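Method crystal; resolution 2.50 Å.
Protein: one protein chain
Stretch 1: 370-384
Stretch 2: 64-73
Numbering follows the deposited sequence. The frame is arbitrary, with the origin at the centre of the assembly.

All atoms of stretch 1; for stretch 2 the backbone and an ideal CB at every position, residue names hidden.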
ATOM      1  N   TRP A 370     -19.850  10.827  -6.874  1.00 44.09           N
ATOM      2  CA  TRP A 370     -18.800  10.087  -6.195  1.00 49.46           C
ATOM      3  C   TRP A 370     -18.801  10.373  -4.700  1.00 46.21           C
ATOM      4  O   TRP A 370     -19.126  11.478  -4.258  1.00 43.29           O
ATOM      5  CB  TRP A 370     -17.417  10.399  -6.795  1.00 44.09           C
ATOM      6  CG  TRP A 370     -17.129  11.854  -6.990  1.00 40.61           C
ATOM      7  CD1 TRP A 370     -17.586  12.651  -7.999  1.00 42.69           C
ATOM      8  CD2 TRP A 370     -16.297  12.682  -6.169  1.00 40.26           C
ATOM      9  NE1 TRP A 370     -17.101  13.928  -7.849  1.00 46.47           N
ATOM     10  CE2 TRP A 370     -16.306  13.974  -6.734  1.00 44.80           C
ATOM     11  CE3 TRP A 370     -15.551  12.460  -5.009  1.00 38.54           C
ATOM     12  CZ2 TRP A 370     -15.597  15.036  -6.179  1.00 44.22           C
ATOM     13  CZ3 TRP A 370     -14.849  13.515  -4.459  1.00 41.31           C
ATOM     14  CH2 TRP A 370     -14.877  14.788  -5.044  1.00 42.82           C
ATOM     15  N   VAL A 371     -18.437   9.347  -3.927  1.00 42.72           N
ATOM     16  CA  VAL A 371     -18.326   9.427  -2.478  1.00 41.37           C
ATOM     17  C   VAL A 371     -16.985   8.832  -2.062  1.00 50.28           C
ATOM     18  O   VAL A 371     -16.277   8.213  -2.858  1.00 47.82           O
ATOM     19  CB  VAL A 371     -19.480   8.700  -1.757  1.00 51.17           C
ATOM     20  CG1 VAL A 371     -20.827   9.291  -2.157  1.00 42.12           C
ATOM     21  CG2 VAL A 371     -19.430   7.208  -2.057  1.00 47.39           C
ATOM     22  N   PHE A 372     -16.649   9.022  -0.788  1.00 48.36           N
ATOM     23  CA  PHE A 372     -15.418   8.507  -0.205  1.00 44.34           C
ATOM     24  C   PHE A 372     -15.776   7.532   0.906  1.00 46.08           C
ATOM     25  O   PHE A 372     -16.508   7.888   1.835  1.00 44.26           O
ATOM     26  CB  PHE A 372     -14.547   9.644   0.336  1.00 47.35           C
ATOM     27  CG  PHE A 372     -13.293   9.181   1.027  1.00 51.94           C
ATOM     28  CD1 PHE A 372     -12.215   8.706   0.296  1.00 51.33           C
ATOM     29  CD2 PHE A 372     -13.184   9.243   2.407  1.00 52.04           C
ATOM     30  CE1 PHE A 372     -11.057   8.287   0.930  1.00 45.41           C
ATOM     31  CE2 PHE A 372     -12.028   8.826   3.046  1.00 51.39           C
ATOM     32  CZ  PHE A 372     -10.963   8.349   2.306  1.00 43.75           C
ATOM     33  N   VAL A 373     -15.269   6.307   0.803  1.00 51.35           N
ATOM     34  CA  VAL A 373     -15.416   5.311   1.856  1.00 42.20           C
ATOM     35  C   VAL A 373     -14.249   5.489   2.819  1.00 44.77           C
ATOM     36  O   VAL A 373     -13.092   5.266   2.454  1.00 44.26           O
ATOM     37  CB  VAL A 373     -15.458   3.889   1.284  1.00 50.78           C
ATOM     38  CG1 VAL A 373     -15.429   2.865   2.409  1.00 43.60           C
ATOM     39  CG2 VAL A 373     -16.696   3.702   0.418  1.00 51.78           C
ATOM     40  N   ASN A 374     -14.548   5.906   4.047  1.00 47.47           N
ATOM     41  CA  ASN A 374     -13.526   6.135   5.067  1.00 49.78           C
ATOM     42  C   ASN A 374     -13.259   4.810   5.774  1.00 51.30           C
ATOM     43  O   ASN A 374     -13.974   4.436   6.708  1.00 46.96           O
ATOM     44  CB  ASN A 374     -13.975   7.215   6.045  1.00 45.18           C
ATOM     45  CG  ASN A 374     -12.863   7.672   6.973  1.00 45.86           C
ATOM     46  OD1 ASN A 374     -11.912   6.938   7.235  1.00 55.49           O
ATOM     47  ND2 ASN A 374     -12.982   8.894   7.478  1.00 47.72           N
ATOM     48  N   LEU A 375     -12.220   4.098   5.327  1.00 49.71           N
ATOM     49  CA  LEU A 375     -11.890   2.810   5.932  1.00 50.86           C
ATOM     50  C   LEU A 375     -11.377   2.979   7.356  1.00 48.66           C
ATOM     51  O   LEU A 375     -11.692   2.165   8.232  1.00 50.00           O
ATOM     52  CB  LEU A 375     -10.853   2.074   5.085  1.00 45.52           C
ATOM     53  CG  LEU A 375     -11.321   1.489   3.754  1.00 51.89           C
ATOM     54  CD1 LEU A 375     -10.125   1.032   2.942  1.00 49.48           C
ATOM     55  CD2 LEU A 375     -12.281   0.335   3.995  1.00 55.13           C
ATOM     56  N   HIS A 376     -10.582   4.023   7.605  1.00 44.08           N
ATOM     57  CA  HIS A 376     -10.042   4.237   8.944  1.00 44.01           C
ATOM     58  C   HIS A 376     -11.155   4.416   9.966  1.00 49.85           C
ATOM     59  O   HIS A 376     -11.060   3.916  11.093  1.00 54.07           O
ATOM     60  CB  HIS A 376      -9.111   5.447   8.954  1.00 45.78           C
ATOM     61  CG  HIS A 376      -8.720   5.889  10.330  1.00 55.47           C
ATOM     62  ND1 HIS A 376      -9.097   7.106  10.856  1.00 54.45           N
ATOM     63  CD2 HIS A 376      -7.997   5.270  11.293  1.00 46.89           C
ATOM     64  CE1 HIS A 376      -8.616   7.221  12.082  1.00 47.10           C
ATOM     65  NE2 HIS A 376      -7.945   6.121  12.371  1.00 48.43           N
ATOM     66  N   ALA A 377     -12.221   5.124   9.592  1.00 50.09           N
ATOM     67  CA  ALA A 377     -13.354   5.264  10.496  1.00 47.18           C
ATOM     68  C   ALA A 377     -14.158   3.972  10.571  1.00 52.07           C
ATOM     69  O   ALA A 377     -14.640   3.595  11.647  1.00 52.93           O
ATOM     70  CB  ALA A 377     -14.239   6.426  10.050  1.00 45.32           C
ATOM     71  N   ALA A 378     -14.302   3.275   9.442  1.00 47.70           N
ATOM     72  CA  ALA A 378     -15.085   2.044   9.426  1.00 49.90           C
ATOM     73  C   ALA A 378     -14.367   0.914  10.155  1.00 50.73           C
ATOM     74  O   ALA A 378     -15.007   0.087  10.815  1.00 48.58           O
ATOM     75  CB  ALA A 378     -15.396   1.641   7.984  1.00 40.92           C
ATOM     76  N   HIS A 379     -13.038   0.859  10.047  1.00 50.85           N
ATOM     77  CA  HIS A 379     -12.293  -0.203  10.714  1.00 53.59           C
ATOM     78  C   HIS A 379     -12.244  -0.000  12.221  1.00 55.67           C
ATOM     79  O   HIS A 379     -12.157  -0.976  12.974  1.00 55.88           O
ATOM     80  CB  HIS A 379     -10.878  -0.289  10.146  1.00 52.05           C
ATOM     81  CG  HIS A 379     -10.815  -0.847   8.759  1.00 48.74           C
ATOM     82  ND1 HIS A 379      -9.627  -1.034   8.086  1.00 43.20           N
ATOM     83  CD2 HIS A 379     -11.793  -1.262   7.919  1.00 46.42           C
ATOM     84  CE1 HIS A 379      -9.876  -1.539   6.892  1.00 49.66           C
ATOM     85  NE2 HIS A 379     -11.182  -1.687   6.765  1.00 51.02           N
ATOM     86  N   THR A 380     -12.291   1.249  12.680  1.00 58.85           N
ATOM     87  CA  THR A 380     -12.329   1.564  14.100  1.00 56.39           C
ATOM     88  C   THR A 380     -13.736   1.896  14.580  1.00 57.96           C
ATOM     89  O   THR A 380     -13.898   2.408  15.693  1.00 55.26           O
ATOM     90  CB  THR A 380     -11.380   2.724  14.410  1.00 50.96           C
ATOM     91  OG1 THR A 380     -11.846   3.912  13.759  1.00 49.29           O
ATOM     92  CG2 THR A 380      -9.977   2.406  13.916  1.00 45.96           C
ATOM     93  N   HIS A 381     -14.750   1.610  13.768  1.00 54.80           N
ATOM     94  CA  HIS A 381     -16.124   1.941  14.105  1.00 57.22           C
ATOM     95  C   HIS A 381     -16.587   1.152  15.329  1.00 66.42           C
ATOM     96  O   HIS A 381     -16.020   0.115  15.689  1.00 61.46           O
ATOM     97  CB  HIS A 381     -17.041   1.663  12.910  1.00 58.94           C
ATOM     98  CG  HIS A 381     -18.461   2.094  13.119  1.00 67.52           C
ATOM     99  ND1 HIS A 381     -19.465   1.211  13.451  1.00 62.07           N
ATOM    100  CD2 HIS A 381     -19.042   3.315  13.043  1.00 64.40           C
ATOM    101  CE1 HIS A 381     -20.605   1.869  13.570  1.00 63.42           C
ATOM    102  NE2 HIS A 381     -20.375   3.147  13.328  1.00 65.22           N
ATOM    103  N   ARG A 382     -17.640   1.664  15.972  1.00 67.78           N
ATOM    104  CA  ARG A 382     -18.167   1.053  17.187  1.00 65.30           C
ATOM    105  C   ARG A 382     -18.666  -0.369  16.957  1.00 62.00           C
ATOM    106  O   ARG A 382     -18.744  -1.147  17.912  1.00 64.45           O
ATOM    107  CB  ARG A 382     -19.291   1.926  17.753  1.00 75.40           C
ATOM    108  CG  ARG A 382     -19.713   1.586  19.174  1.00 84.34           C
ATOM    109  CD  ARG A 382     -20.604   2.674  19.759  1.00 90.74           C
ATOM    110  NE  ARG A 382     -21.832   2.861  18.990  1.00 87.96           N
ATOM    111  CZ  ARG A 382     -22.997   2.298  19.295  1.00100.09           C
ATOM    112  NH1 ARG A 382     -23.099   1.510  20.358  1.00 88.62           N
ATOM    113  NH2 ARG A 382     -24.064   2.524  18.539  1.00100.74           N
ATOM    114  N   SER A 383     -18.992  -0.730  15.713  1.00 63.46           N
ATOM    115  CA  SER A 383     -19.456  -2.079  15.410  1.00 56.07           C
ATOM    116  C   SER A 383     -18.377  -3.137  15.605  1.00 64.53           C
ATOM    117  O   SER A 383     -18.702  -4.329  15.629  1.00 60.88           O
ATOM    118  CB  SER A 383     -19.989  -2.138  13.978  1.00 56.39           C
ATOM    119  OG  SER A 383     -19.037  -1.637  13.054  1.00 64.01           O
ATOM    120  N   TRP A 384     -17.112  -2.742  15.738  1.00 65.50           N
ATOM    121  CA  TRP A 384     -16.039  -3.677  16.055  1.00 64.57           C
ATOM    122  C   TRP A 384     -15.951  -3.988  17.544  1.00 68.39           C
ATOM    123  O   TRP A 384     -14.968  -4.599  17.980  1.00 59.44           O
ATOM    124  CB  TRP A 384     -14.696  -3.131  15.560  1.00 62.60           C
ATOM    125  CG  TRP A 384     -14.490  -3.289  14.085  1.00 57.26           C
ATOM    126  CD1 TRP A 384     -14.859  -2.412  13.105  1.00 55.64           C
ATOM    127  CD2 TRP A 384     -13.868  -4.394  13.421  1.00 58.94           C
ATOM    128  NE1 TRP A 384     -14.504  -2.904  11.873  1.00 58.04           N
ATOM    129  CE2 TRP A 384     -13.893  -4.119  12.039  1.00 62.60           C
ATOM    130  CE3 TRP A 384     -13.292  -5.591  13.859  1.00 56.49           C
ATOM    131  CZ2 TRP A 384     -13.363  -4.995  11.094  1.00 58.78           C
ATOM    132  CZ3 TRP A 384     -12.768  -6.460  12.921  1.00 56.17           C
ATOM    133  CH2 TRP A 384     -12.807  -6.158  11.553  1.00 55.21           C
ATOM    134  N   UNK A  64     -20.307   4.449   7.675  1.00 50.42           N
ATOM    135  CA  UNK A  64     -21.215   3.562   8.363  1.00 50.13           C
ATOM    136  C   UNK A  64     -21.237   2.176   7.753  1.00 55.77           C
ATOM    137  O   UNK A  64     -21.160   2.011   6.531  1.00 57.75           O
ATOM    138  CB  UNK A  64     -22.626   4.154   8.362  1.00 50.13           C
ATOM    139  N   UNK A  65     -21.352   1.148   8.600  1.00 60.24           N
ATOM    140  CA  UNK A  65     -21.247  -0.234   8.088  1.00 57.70           C
ATOM    141  C   UNK A  65     -22.300  -0.592   7.050  1.00 65.99           C
ATOM    142  O   UNK A  65     -21.954  -1.121   5.986  1.00 66.86           O
ATOM    143  CB  UNK A  65     -21.349  -1.223   9.251  1.00 57.70           C
ATOM    144  N   UNK A  66     -23.580  -0.327   7.328  1.00 64.44           N
ATOM    145  CA  UNK A  66     -24.622  -0.677   6.365  1.00 67.97           C
ATOM    146  C   UNK A  66     -24.535   0.185   5.112  1.00 62.25           C
ATOM    147  O   UNK A  66     -24.799  -0.295   4.002  1.00 62.89           O
ATOM    148  CB  UNK A  66     -26.005  -0.532   7.003  1.00 67.97           C
ATOM    149  N   UNK A  67     -24.176   1.460   5.266  1.00 56.28           N
ATOM    150  CA  UNK A  67     -24.083   2.341   4.107  1.00 59.57           C
ATOM    151  C   UNK A  67     -22.908   1.963   3.213  1.00 60.84           C
ATOM    152  O   UNK A  67     -23.034   1.967   1.983  1.00 59.73           O
ATOM    153  CB  UNK A  67     -23.951   3.797   4.558  1.00 59.57           C
ATOM    154  N   UNK A  68     -21.762   1.625   3.811  1.00 52.47           N
ATOM    155  CA  UNK A  68     -20.568   1.334   3.021  1.00 56.13           C
ATOM    156  C   UNK A  68     -20.770   0.087   2.170  1.00 59.58           C
ATOM    157  O   UNK A  68     -20.404   0.062   0.988  1.00 61.25           O
ATOM    158  CB  UNK A  68     -19.352   1.158   3.933  1.00 56.13           C
ATOM    159  N   UNK A  69     -21.358  -0.967   2.745  1.00 56.80           N
ATOM    160  CA  UNK A  69     -21.560  -2.191   1.977  1.00 61.62           C
ATOM    161  C   UNK A  69     -22.538  -1.995   0.826  1.00 59.40           C
ATOM    162  O   UNK A  69     -22.466  -2.734  -0.161  1.00 63.29           O
ATOM    163  CB  UNK A  69     -22.061  -3.308   2.895  1.00 61.62           C
ATOM    164  N   UNK A  70     -23.442  -1.017   0.925  1.00 61.91           N
ATOM    165  CA  UNK A  70     -24.237  -0.637  -0.238  1.00 58.10           C
ATOM    166  C   UNK A  70     -23.374   0.061  -1.281  1.00 57.06           C
ATOM    167  O   UNK A  70     -23.552  -0.151  -2.486  1.00 58.55           O
ATOM    168  CB  UNK A  70     -25.397   0.269   0.180  1.00 58.10           C
ATOM    169  N   UNK A  71     -22.435   0.898  -0.833  1.00 57.86           N
ATOM    170  CA  UNK A  71     -21.518   1.568  -1.750  1.00 57.60           C
ATOM    171  C   UNK A  71     -20.606   0.558  -2.435  1.00 55.04           C
ATOM    172  O   UNK A  71     -20.233   0.734  -3.601  1.00 56.28           O
ATOM    173  CB  UNK A  71     -20.685   2.614  -1.006  1.00 57.60           C
ATOM    174  N   UNK A  72     -20.243  -0.519  -1.738  1.00 51.22           N
ATOM    175  CA  UNK A  72     -19.387  -1.554  -2.301  1.00 51.63           C
ATOM    176  C   UNK A  72     -20.144  -2.547  -3.180  1.00 55.39           C
ATOM    177  O   UNK A  72     -19.600  -3.615  -3.489  1.00 62.40           O
ATOM    178  CB  UNK A  72     -18.682  -2.307  -1.171  1.00 51.63           C
ATOM    179  N   UNK A  73     -21.370  -2.237  -3.585  1.00 50.03           N
ATOM    180  CA  UNK A  73     -22.127  -3.139  -4.445  1.00 55.61           C
ATOM    181  C   UNK A  73     -21.634  -3.018  -5.882  1.00 58.23           C
ATOM    182  O   UNK A  73     -21.673  -1.920  -6.448  1.00 60.42           O
ATOM    183  CB  UNK A  73     -23.625  -2.839  -4.363  1.00 55.61           C
TER

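Position 64 stands just before the first turn of a helix, with phi/psi of -98/143, in the extended region and open to nearly any residue, with no need for glycine. Its ideal CB points away from stretch 1 and meets nothing of it within 5.5 Å, although its CA lies 6.4 Å from that of A378. An N-cap often carries a small polar side chain, but stretch 1 dictates nothing here. The residue is G64, whose backbone O accepts from the amide N of position 68 at 2.8 Å.

Position 65 is more telling. Its phi/psi of -60/-50 are helical, and as the first residue of the helix its amide N has no carbonyl of a preceding turn to bond to, so proline is admissible. The CA-to-CB bond points toward stretch 1, and the ideal CB lies 4.5 Å from S383 OG and 5.2 Å from H381 ND1. H381 ND1 and S383 OG are already hydrogen-bonded to each other at 2.9 Å, with either as possible donor. A polar side chain could join them; a compact apolar one could cover the imidazole. The residue is P65. Its CD sits over one face of the H381 ring, 3.9 Å from the centroid and 20° off the normal, a CH-pi contact, while CG approaches S383 OG to 3.5 Å and H381 ND1 to 3.6 Å. The rigid ring thus packs on the linked pair without bonding to it.

Positions 66 and 67 have helical backbones and ideal CB atoms with no neighbour in stretch 1, so many helix formers would serve. They are E66 and L67, neither of which touches stretch 1.

Position 68 faces the strand: its CA is 6.6 Å from V373 CA, and its ideal CB is 4.5 Å from V373 CG1. Beyond lies A378, whose small methyl leaves room for a longer chain. Leucine, isoleucine or methionine would suit. The residue is I68, with chi1 m and chi2 t; the extended chi2 carries CD1 to 3.6 Å from A378 CB and 3.7 Å from V373 CG1, so that one methyl packs against both strand and helix of stretch 1.

Positions 69 and 70 find no partner in stretch 1, and polar or charged residues are reasonable. They are E69 and E70.

Position 71 turns back toward the strand, three residues after 68. Its ideal CB is 4.4 Å from V373 CG2 and 4.9 Å from V371 CG2, an apolar surface suited to valine, isoleucine or leucine. The residue is I71, whose CG2 reaches V373 CG2 at 3.8 Å and V371 CG2 at 3.9 Å, bridging two valines that point the same way from alternate strand positions.

Position 72, at -81/15, leaves helical geometry, and its CB points sideways. Asparagine, glycine or serine is common at such an exit. N72 brings OD1 to 4.3 Å from V373 CG2, a loose contact; its amide is bonded elsewhere in the structure.

Position 73 is extended and out of reach, leaving the choice open: it is N73.

Stretch 2 (64-73) GPELIEEINN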
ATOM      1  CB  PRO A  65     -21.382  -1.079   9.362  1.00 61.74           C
ATOM      2  CG  PRO A  65     -20.954  -0.170  10.469  1.00 61.92           C
ATOM      3  CD  PRO A  65     -21.436   1.190  10.070  1.00 60.33           C
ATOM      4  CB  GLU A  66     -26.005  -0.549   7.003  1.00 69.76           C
ATOM      5  CG  GLU A  66     -26.352  -1.646   7.996  1.00 69.81           C
ATOM      6  CD  GLU A  66     -25.862  -1.343   9.397  1.00 80.30           C
ATOM      7  OE1 GLU A  66     -25.217  -0.288   9.589  1.00 76.62           O
ATOM      8  OE2 GLU A  66     -26.127  -2.157  10.307  1.00 78.14           O
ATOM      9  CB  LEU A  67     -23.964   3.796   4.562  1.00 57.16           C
ATOM     10  CG  LEU A  67     -25.227   4.440   5.136  1.00 57.48           C
ATOM     11  CD1 LEU A  67     -24.911   5.805   5.720  1.00 58.04           C
ATOM     12  CD2 LEU A  67     -26.294   4.552   4.063  1.00 57.38           C
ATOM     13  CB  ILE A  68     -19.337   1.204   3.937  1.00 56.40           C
ATOM     14  CG1 ILE A  68     -18.867   2.583   4.399  1.00 50.69           C
ATOM     15  CG2 ILE A  68     -18.211   0.470   3.227  1.00 51.09           C
ATOM     16  CD1 ILE A  68     -17.683   2.538   5.332  1.00 48.10           C
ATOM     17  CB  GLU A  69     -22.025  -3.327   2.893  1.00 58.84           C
ATOM     18  CG  GLU A  69     -23.227  -3.012   3.756  1.00 72.14           C
ATOM     19  CD  GLU A  69     -23.456  -4.064   4.830  1.00 87.33           C
ATOM     20  OE1 GLU A  69     -22.665  -5.030   4.891  1.00 87.55           O
ATOM     21  OE2 GLU A  69     -24.421  -3.926   5.612  1.00 84.20           O
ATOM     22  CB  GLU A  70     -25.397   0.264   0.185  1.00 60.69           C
ATOM     23  CG  GLU A  70     -26.543  -0.462   0.868  1.00 68.79           C
ATOM     24  CD  GLU A  70     -27.612   0.489   1.376  1.00 78.60           C
ATOM     25  OE1 GLU A  70     -27.349   1.213   2.359  1.00 73.35           O
ATOM     26  OE2 GLU A  70     -28.710   0.522   0.784  1.00 79.69           O
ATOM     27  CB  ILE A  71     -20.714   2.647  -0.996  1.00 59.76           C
ATOM     28  CG1 ILE A  71     -21.653   3.701  -0.409  1.00 57.83           C
ATOM     29  CG2 ILE A  71     -19.703   3.313  -1.910  1.00 51.75           C
ATOM     30  CD1 ILE A  71     -22.335   4.558  -1.452  1.00 54.80           C
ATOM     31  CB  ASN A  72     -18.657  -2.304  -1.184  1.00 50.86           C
ATOM     32  CG  ASN A  72     -17.675  -1.424  -0.435  1.00 49.40           C
ATOM     33  OD1 ASN A  72     -17.261  -0.375  -0.930  1.00 48.06           O
ATOM     34  ND2 ASN A  72     -17.291  -1.850   0.763  1.00 52.41           N
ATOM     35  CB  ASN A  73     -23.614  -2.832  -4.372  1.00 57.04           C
ATOM     36  CG  ASN A  73     -24.431  -3.712  -5.291  1.00 59.55           C
ATOM     37  OD1 ASN A  73     -24.703  -3.351  -6.435  1.00 68.92           O
ATOM     38  ND2 ASN A  73     -24.820  -4.883  -4.799  1.00 71.16           N
TER
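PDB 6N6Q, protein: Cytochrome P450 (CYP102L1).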